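Local coordinates for protein Ser-thr phosphatase MSPP (Mycobacterium smegmatis, PDB 2V06) that probably removes phosphate from phosphoserine and phosphothreonine in proteins, as a metal-dependent phosphatase of the PP2C family, at residues T12-V17 with S223-V228; V34-G39 with S184-F189; V108-S113 with R158-G163. One frame throughout, in Å; residues are numbered along the deposited sequence. Where two conformers were deposited one is given.

Contact 1 (T12-V17 with S223-V228). With MG (magnesium ion), chain B.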
loop_
_atom_site.group_PDB
_atom_site.type_symbol
_atom_site.label_atom_id
_atom_site.label_comp_id
_atom_site.label_asym_id
_atom_site.label_seq_id
_atom_site.Cartn_x
_atom_site.Cartn_y
_atom_site.Cartn_z
ATOM N N THR A 12 9.719 -1.881 -6.961
ATOM C CA THR A 12 9.810 -2.776 -5.811
ATOM C C THR A 12 11.239 -3.218 -5.665
ATOM O O THR A 12 11.961 -3.405 -6.664
ATOM C CB THR A 12 8.851 -3.950 -5.976
ATOM O OG1 THR A 12 8.799 -4.772 -4.778
ATOM C CG2 THR A 12 9.346 -4.901 -7.078
ATOM N N ASP A 13 11.682 -3.366 -4.455
ATOM C CA ASP A 13 13.073 -3.738 -4.214
ATOM C C ASP A 13 13.141 -4.620 -2.979
ATOM O O ASP A 13 12.559 -4.375 -1.939
ATOM C CB ASP A 13 13.905 -2.469 -4.059
ATOM C CG ASP A 13 15.352 -2.733 -4.439
ATOM O OD1 ASP A 13 15.759 -2.582 -5.613
ATOM O OD2 ASP A 13 16.150 -3.093 -3.524
ATOM N N GLN A 14 13.894 -5.707 -3.166
ATOM C CA GLN A 14 14.036 -6.658 -2.082
ATOM C C GLN A 14 14.838 -6.067 -0.938
ATOM O O GLN A 14 14.593 -6.343 0.217
ATOM C CB GLN A 14 14.804 -7.868 -2.573
ATOM C CG GLN A 14 14.984 -8.960 -1.591
ATOM C CD GLN A 14 15.562 -10.223 -2.226
ATOM O OE1 GLN A 14 15.422 -10.426 -3.432
ATOM N NE2 GLN A 14 16.102 -11.085 -1.400
ATOM N N GLY A 15 15.810 -5.217 -1.252
ATOM C CA GLY A 15 16.780 -4.669 -0.302
ATOM C C GLY A 15 17.858 -5.704 -0.007
ATOM O O GLY A 15 17.813 -6.855 -0.349
ATOM N N PRO A 16 18.896 -5.220 0.676
ATOM C CA PRO A 16 20.062 -6.060 0.996
ATOM C C PRO A 16 19.950 -6.993 2.210
ATOM O O PRO A 16 20.931 -7.701 2.443
ATOM C CB PRO A 16 21.147 -5.003 1.314
ATOM C CG PRO A 16 20.388 -3.807 1.784
ATOM C CD PRO A 16 19.058 -3.793 1.052
ATOM N N VAL A 17 18.841 -7.049 2.942
ATOM C CA VAL A 17 18.748 -7.788 4.197
ATOM C C VAL A 17 17.817 -8.977 4.070
ATOM O O VAL A 17 18.173 -10.105 4.411
ATOM C CB VAL A 17 18.339 -6.898 5.370
ATOM C CG1 VAL A 17 18.163 -7.712 6.634
ATOM C CG2 VAL A 17 19.439 -5.827 5.535
ATOM N N SER A 223 16.382 -2.514 5.554
ATOM C CA SER A 223 16.019 -3.595 6.470
ATOM C C SER A 223 14.812 -4.394 6.010
ATOM O O SER A 223 14.704 -5.556 6.394
ATOM C CB SER A 223 15.738 -3.114 7.906
ATOM O OG SER A 223 14.705 -2.131 7.892
ATOM N N ASP A 224 13.935 -3.831 5.222
ATOM C CA ASP A 224 12.767 -4.503 4.683
ATOM C C ASP A 224 12.734 -4.334 3.150
ATOM O O ASP A 224 13.428 -3.528 2.586
ATOM C CB ASP A 224 11.480 -3.975 5.330
ATOM C CG ASP A 224 10.203 -4.803 5.150
ATOM O OD1 ASP A 224 10.279 -5.948 4.619
ATOM O OD2 ASP A 224 9.156 -4.301 5.620
ATOM N N ASN A 225 11.870 -5.141 2.540
ATOM C CA ASN A 225 11.449 -4.885 1.160
ATOM C C ASN A 225 10.779 -3.489 1.122
ATOM O O ASN A 225 10.017 -3.146 2.047
ATOM C CB ASN A 225 10.439 -5.889 0.704
ATOM C CG ASN A 225 10.828 -7.345 0.969
ATOM O OD1 ASN A 225 9.955 -8.170 1.273
ATOM N ND2 ASN A 225 12.102 -7.679 0.809
ATOM N N THR A 226 10.982 -2.762 0.027
ATOM C CA THR A 226 10.340 -1.457 -0.174
ATOM C C THR A 226 9.677 -1.499 -1.531
ATOM O O THR A 226 10.316 -1.816 -2.534
ATOM C CB THR A 226 11.353 -0.301 -0.114
ATOM O OG1 THR A 226 11.911 -0.245 1.195
ATOM C CG2 THR A 226 10.645 1.020 -0.433
ATOM N N THR A 227 8.401 -1.120 -1.560
ATOM C CA THR A 227 7.627 -1.088 -2.777
ATOM C C THR A 227 6.809 0.211 -2.788
ATOM O O THR A 227 6.252 0.573 -1.747
ATOM C CB THR A 227 6.689 -2.268 -2.862
ATOM O OG1 THR A 227 7.516 -3.450 -2.829
ATOM C CG2 THR A 227 5.885 -2.264 -4.089
ATOM N N VAL A 228 6.806 0.896 -3.914
ATOM C CA VAL A 228 6.186 2.213 -4.004
ATOM C C VAL A 228 5.423 2.273 -5.342
ATOM O O VAL A 228 5.885 1.785 -6.367
ATOM C CB VAL A 228 7.220 3.345 -3.914
ATOM C CG1 VAL A 228 7.797 3.424 -2.516
ATOM C CG2 VAL A 228 8.323 3.171 -4.919
HETATM MG MG MG B . 7.172 -4.737 5.087
HETATM O O HOH W 1 7.858 -6.831 4.958
HETATM O O HOH W 2 7.767 -4.395 3.097
HETATM O O HOH W 3 6.504 -5.269 7.002
#
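T12 has its hydroxyl swung away from its main-chain nitrogen (chi1 -173°), while T227 keeps OG1 near its nitrogen and opposite the carbonyl carbon (chi1 -60°), rotations that turn the hydroxyls toward each other. The side chains lie next to one another and point the same way, and T12 OG1 donates to T227 OG1 over 2.7 Å. T227 OG1 also bonds to D23 on strand 23-28 and T12 OG1 to N21 just before that strand, so both hydroxyls tie the pair to it. Threonine is apt here because its branched CB suits a strand while the oxygen can both give and accept a proton.

The backbones run antiparallel. T12 and T227 form a non-hydrogen-bonded pair and D13 and T226 a hydrogen-bonded one, with D13 N to T226 O at 2.8 Å and T226 N to D13 O at 3.0 Å. Strands 5-13 and 226-233 are neighbours in one of the two antiparallel sheets of the PP2C beta sandwich, 5-13 being an outermost strand.

Past D13 the strand gives way to an Asx turn: in the conformer described, D13 OD2 accepts from G15 N at 3.1 Å, the donor lying on the anti side and 32° out of the carboxylate plane; G15 has positive phi, easily adopted without a CB. N225 takes over the cross-link: its ND2 reaches Q14 O at 2.9 Å, lying in the carbonyl plane on a lone pair, and the oxygen is also in the plane of the N225 amide. The same amide bonds through OD1 to Q22 N and through ND2 to N20 O, which fixes its orientation. D224 OD2 binds the chain B magnesium ion at 2.1 Å, and N225 O receives one of the metal's waters at 2.8 Å.

Contact 2 (V34-G39 with S184-F189). With MG (magnesium ion), chain B; MG (magnesium ion), chain C.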
loop_
_atom_site.group_PDB
_atom_site.type_symbol
_atom_site.label_atom_id
_atom_site.label_comp_id
_atom_site.label_asym_id
_atom_site.label_seq_id
_atom_site.Cartn_x
_atom_site.Cartn_y
_atom_site.Cartn_z
ATOM N N VAL A 34 -0.578 -1.975 -3.479
ATOM C CA VAL A 34 0.598 -2.575 -2.845
ATOM C C VAL A 34 0.120 -3.651 -1.873
ATOM O O VAL A 34 -0.877 -3.426 -1.164
ATOM C CB VAL A 34 1.468 -1.551 -2.112
ATOM C CG1 VAL A 34 2.542 -2.253 -1.323
ATOM C CG2 VAL A 34 2.088 -0.576 -3.092
ATOM N N ALA A 35 0.823 -4.770 -1.874
ATOM C CA ALA A 35 0.545 -5.857 -0.942
ATOM C C ALA A 35 1.887 -6.267 -0.289
ATOM O O ALA A 35 2.809 -6.628 -1.043
ATOM C CB ALA A 35 -0.130 -7.033 -1.589
ATOM N N ASP A 36 1.981 -6.199 1.007
ATOM C CA ASP A 36 3.168 -6.603 1.745
ATOM C C ASP A 36 2.893 -7.941 2.407
ATOM O O ASP A 36 2.188 -8.022 3.413
ATOM C CB ASP A 36 3.519 -5.501 2.780
ATOM C CG ASP A 36 4.756 -5.820 3.587
ATOM O OD1 ASP A 36 5.183 -6.997 3.551
ATOM O OD2 ASP A 36 5.277 -4.911 4.286
ATOM N N GLY A 37 3.462 -8.986 1.841
ATOM C CA GLY A 37 3.310 -10.325 2.379
ATOM C C GLY A 37 4.209 -10.543 3.572
ATOM O O GLY A 37 5.258 -9.939 3.743
ATOM N N PHE A 38 3.761 -11.507 4.395
ATOM C CA PHE A 38 4.517 -11.966 5.556
ATOM C C PHE A 38 4.430 -13.480 5.660
ATOM O O PHE A 38 3.434 -14.068 5.213
ATOM C CB PHE A 38 4.063 -11.289 6.837
ATOM C CG PHE A 38 2.710 -11.722 7.362
ATOM C CD1 PHE A 38 2.522 -12.819 8.183
ATOM C CD2 PHE A 38 1.589 -10.984 7.030
ATOM C CE1 PHE A 38 1.296 -13.197 8.627
ATOM C CE2 PHE A 38 0.324 -11.309 7.491
ATOM C CZ PHE A 38 0.218 -12.424 8.321
ATOM N N GLY A 39 5.392 -14.062 6.361
ATOM C CA GLY A 39 5.374 -15.494 6.660
ATOM C C GLY A 39 6.122 -16.333 5.654
ATOM O O GLY A 39 6.666 -15.808 4.673
ATOM N N SER A 184 2.796 2.871 -0.436
ATOM C CA SER A 184 4.070 2.202 -0.181
ATOM C C SER A 184 3.883 1.088 0.835
ATOM O O SER A 184 3.017 1.091 1.653
ATOM C CB SER A 184 5.103 3.174 0.352
ATOM O OG SER A 184 4.957 3.484 1.730
ATOM N N SER A 185 4.785 0.122 0.746
ATOM C CA SER A 185 4.940 -0.781 1.870
ATOM C C SER A 185 5.633 -0.043 3.007
ATOM O O SER A 185 6.269 1.013 2.810
ATOM C CB SER A 185 5.668 -2.071 1.500
ATOM O OG SER A 185 6.982 -1.809 1.108
ATOM N N ASP A 186 5.573 -0.612 4.204
ATOM C CA ASP A 186 6.259 -0.078 5.369
ATOM C C ASP A 186 7.763 0.027 5.211
ATOM O O ASP A 186 8.415 0.761 5.985
ATOM C CB ASP A 186 5.840 -0.869 6.605
ATOM C CG ASP A 186 6.381 -2.275 6.666
ATOM O OD1 ASP A 186 6.620 -2.903 5.599
ATOM O OD2 ASP A 186 6.600 -2.757 7.812
ATOM N N GLY A 187 8.386 -0.685 4.282
ATOM C CA GLY A 187 9.841 -0.651 4.158
ATOM C C GLY A 187 10.347 0.724 3.852
ATOM O O GLY A 187 11.494 1.048 4.240
ATOM N N LEU A 188 9.550 1.587 3.213
ATOM C CA LEU A 188 10.081 2.912 2.846
ATOM C C LEU A 188 10.472 3.697 4.106
ATOM O O LEU A 188 11.461 4.425 4.069
ATOM C CB LEU A 188 8.989 3.641 2.062
ATOM C CG LEU A 188 9.309 5.076 1.661
ATOM C CD1 LEU A 188 10.571 5.163 0.854
ATOM C CD2 LEU A 188 8.156 5.660 0.902
ATOM N N PHE A 189 9.632 3.607 5.125
ATOM C CA PHE A 189 9.874 4.478 6.287
ATOM C C PHE A 189 10.573 3.746 7.439
ATOM O O PHE A 189 10.595 4.232 8.568
ATOM C CB PHE A 189 8.588 5.116 6.812
ATOM C CG PHE A 189 8.146 6.426 6.193
ATOM C CD1 PHE A 189 8.329 7.651 6.815
ATOM C CD2 PHE A 189 7.504 6.449 4.960
ATOM C CE1 PHE A 189 7.919 8.866 6.302
ATOM C CE2 PHE A 189 7.127 7.666 4.408
ATOM C CZ PHE A 189 7.340 8.850 5.047
HETATM MG MG MG B . 7.172 -4.737 5.087
HETATM MG MG MG C . 6.563 -8.341 4.132
HETATM O O HOH W 4 3.617 -2.737 4.614
HETATM O O HOH W 3 6.504 -5.269 7.002
HETATM O O HOH W 2 7.767 -4.395 3.097
HETATM O O HOH W 1 7.858 -6.831 4.958
HETATM O O HOH W 5 7.352 -8.001 2.239
HETATM O O HOH W 6 5.790 -8.376 6.051
#
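D36 and D186 meet at a magnesium ion, and D36 is the side chain to follow outward from its strand. Its CB rests against S113, with CG extended opposite the main-chain nitrogen (chi1 -179°), which aims the carboxylate at the metals. At the tip the two oxygens part company. OD1 binds the chain C magnesium ion at 2.0 Å, which G37 O also holds, at 2.1 Å. OD2 binds the chain B ion at 2.1 Å and has D186 OD1 only 2.7 Å away. That close approach of two acceptors is tolerable because D186 OD1 is a ligand of the same cation, at 2.0 Å. The two aspartates cross at about a right angle, their carboxylate planes 50° apart.

A water accepts from D186 N and probably donates to D36 OD2, linking the two segments beside the ion. D186 OD2 turns to R153 in a salt bridge, which probably helps to offset the charge gathered here. Farther back along the strand, V34 CG1 packs against the main chain of S185, 3.9 Å from its N, while the valine also touches I183 and V229 of the other sheet. S185 OG is hydrogen-bonded to D23 and to T227 N.

D224 OD2 is another ligand of the chain B ion, and one water binds both metals, which stand 3.8 Å apart. This is the binuclear centre of the PP2C fold. Aspartate suits this place since one short carboxylate spans both ions, and the bridging water, polarised from two sides, is probably the nucleophile that attacks the substrate phosphate, as proposed for the family.

Contact 3 (V108-S113 with R158-G163); sequences VNIGDS and RALGIG
G111, with phi at 99°, turns the chain just after strand 106-110 and brings its CA to 5.3 Å from that of R158, whose own backbone runs extended through A159 to L160. The strand belongs to the second antiparallel sheet of the PP2C sandwich, and the irregular segment 158-163 comes in the loop that leads to 169-172, the edge strand beside it. The loop thus folds over the end of strand 106-110 before it enters 169-172.

I110 carries the packing. In the conformer described, its CG2, anti to the backbone nitrogen (the CG1 branch has chi1 -63°), presses onto the loop main chain: it lies 3.5 Å from A159 CA and 3.9 Å from R158 CB. The other branch sends CD1 to L160 CD1 at 4.2 Å. Both side chains also reach helix 63-81, I110 at V70 and L160 at V77, so the branched isoleucine can fill the junction of strand, loop and helix. A159, small and turned away from I110, lets CG2 come right up to the backbone.

Of the R158 side chain, CB is the atom that meets I110; its main chain touches too. The chain beyond bends at chi3, and NH1 forms a salt bridge with D169, so the charged end ties the loop to the start of strand 169-172. G111 N is held by H130 ND1, and D112, which follows, is a magnesium ligand in a structure of this protein.

At G111, where a CB would press on the preceding carbonyl, CA makes a bent C-H...O contact with R158 O, 3.5 Å away with 122° at the hydrogen.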
loop_
_atom_site.group_PDB
_atom_site.type_symbol
_atom_site.label_atom_id
_atom_site.label_comp_id
_atom_site.label_asym_id
_atom_site.label_seq_id
_atom_site.Cartn_x
_atom_site.Cartn_y
_atom_site.Cartn_z
ATOM N N VAL A 108 -9.088 1.353 -0.359
ATOM C CA VAL A 108 -9.473 0.224 0.431
ATOM C C VAL A 108 -8.166 -0.286 1.059
ATOM O O VAL A 108 -7.207 -0.551 0.277
ATOM C CB VAL A 108 -10.222 -0.825 -0.371
ATOM C CG1 VAL A 108 -10.578 -2.031 0.479
ATOM C CG2 VAL A 108 -11.443 -0.246 -1.043
ATOM N N ASN A 109 -8.083 -0.441 2.346
ATOM C CA ASN A 109 -6.812 -0.831 2.949
ATOM C C ASN A 109 -6.996 -1.740 4.148
ATOM O O ASN A 109 -7.928 -1.601 4.956
ATOM C CB ASN A 109 -5.970 0.372 3.338
ATOM C CG ASN A 109 -6.547 1.285 4.411
ATOM O OD1 ASN A 109 -6.010 1.343 5.530
ATOM N ND2 ASN A 109 -7.605 1.974 4.065
ATOM N N ILE A 110 -6.031 -2.641 4.224
ATOM C CA ILE A 110 -5.929 -3.633 5.283
ATOM C C ILE A 110 -4.477 -3.786 5.638
ATOM O O ILE A 110 -3.689 -4.143 4.739
ATOM C CB ILE A 110 -6.356 -5.042 4.861
ATOM C CG1 ILE A 110 -7.821 -5.067 4.473
ATOM C CG2 ILE A 110 -5.988 -6.069 5.933
ATOM C CD1 ILE A 110 -8.234 -6.190 3.568
ATOM N N GLY A 111 -3.960 -3.599 6.827
ATOM C CA GLY A 111 -2.668 -3.682 7.281
ATOM C C GLY A 111 -1.943 -2.350 7.411
ATOM O O GLY A 111 -2.552 -1.375 7.854
ATOM N N ASP A 112 -0.667 -2.296 7.030
ATOM C CA ASP A 112 0.192 -1.159 7.305
ATOM C C ASP A 112 1.007 -0.683 6.109
ATOM O O ASP A 112 2.091 -0.141 6.267
ATOM C CB ASP A 112 1.154 -1.481 8.469
ATOM C CG ASP A 112 2.228 -2.493 8.103
ATOM O OD1 ASP A 112 2.123 -3.154 7.027
ATOM O OD2 ASP A 112 3.227 -2.581 8.815
ATOM N N SER A 113 0.428 -0.807 4.891
ATOM C CA SER A 113 1.086 -0.277 3.717
ATOM C C SER A 113 0.454 1.069 3.381
ATOM O O SER A 113 -0.658 1.070 2.792
ATOM C CB SER A 113 0.901 -1.252 2.573
ATOM O OG SER A 113 1.470 -2.530 2.875
ATOM N N ARG A 158 -4.830 -6.414 11.390
ATOM C CA ARG A 158 -5.658 -6.851 10.273
ATOM C C ARG A 158 -4.743 -7.287 9.155
ATOM O O ARG A 158 -3.728 -6.648 8.900
ATOM C CB ARG A 158 -6.608 -5.760 9.750
ATOM C CG ARG A 158 -7.538 -5.086 10.725
ATOM C CD ARG A 158 -8.651 -4.284 10.084
ATOM N NE ARG A 158 -9.015 -3.142 10.878
ATOM C CZ ARG A 158 -9.644 -2.070 10.532
ATOM N NH1 ARG A 158 -10.065 -2.029 9.270
ATOM N NH2 ARG A 158 -9.897 -1.081 11.395
ATOM N N ALA A 159 -5.121 -8.378 8.477
ATOM C CA ALA A 159 -4.369 -8.861 7.337
ATOM C C ALA A 159 -5.311 -9.662 6.457
ATOM O O ALA A 159 -6.286 -10.234 6.936
ATOM C CB ALA A 159 -3.199 -9.715 7.736
ATOM N N LEU A 160 -4.947 -9.724 5.201
ATOM C CA LEU A 160 -5.623 -10.555 4.231
ATOM C C LEU A 160 -5.028 -11.948 4.190
ATOM O O LEU A 160 -3.816 -12.157 4.227
ATOM C CB LEU A 160 -5.504 -9.760 2.928
ATOM C CG LEU A 160 -6.355 -10.196 1.773
ATOM C CD1 LEU A 160 -6.836 -9.100 0.878
ATOM C CD2 LEU A 160 -5.561 -11.219 0.929
ATOM N N GLY A 161 -5.929 -12.925 4.050
ATOM C CA GLY A 161 -5.574 -14.288 3.854
ATOM C C GLY A 161 -5.439 -15.156 5.089
ATOM O O GLY A 161 -5.058 -16.328 4.938
ATOM N N ILE A 162 -5.703 -14.604 6.264
ATOM C CA ILE A 162 -5.496 -15.342 7.506
ATOM C C ILE A 162 -6.780 -15.928 8.093
ATOM O O ILE A 162 -6.751 -16.713 9.033
ATOM C CB ILE A 162 -4.786 -14.459 8.575
ATOM C CG1 ILE A 162 -5.645 -13.303 9.070
ATOM C CG2 ILE A 162 -3.445 -13.939 8.109
ATOM C CD1 ILE A 162 -5.077 -12.606 10.318
ATOM N N GLY A 163 -7.947 -15.576 7.562
ATOM C CA GLY A 163 -9.189 -16.160 7.929
ATOM C C GLY A 163 -10.260 -15.748 6.905
ATOM O O GLY A 163 -9.990 -14.964 5.982
#

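How the contacts relate
From the N terminus, 12-17 comes first and waits for 223-228, so contact 1 closes a loop of nearly the whole chain. Within it, 34-39 meets 184-189 in contact 2, and inside that loop 108-113 meets 158-163 in contact 3; the three are nested, none crossing. Contact 1 joins two strands of one sheet, contact 2 spans the two sheets, and contact 3 fastens the loop before 169-172 to the end of strand 106-110, in the sheet that holds strand 31-38. Contacts 1 and 2 share the chain B magnesium ion and three waters. Contacts 2 and 3 touch at S184 O on S113 and F38 on A159, with D186 near D112; contacts 1 and 3 stay apart.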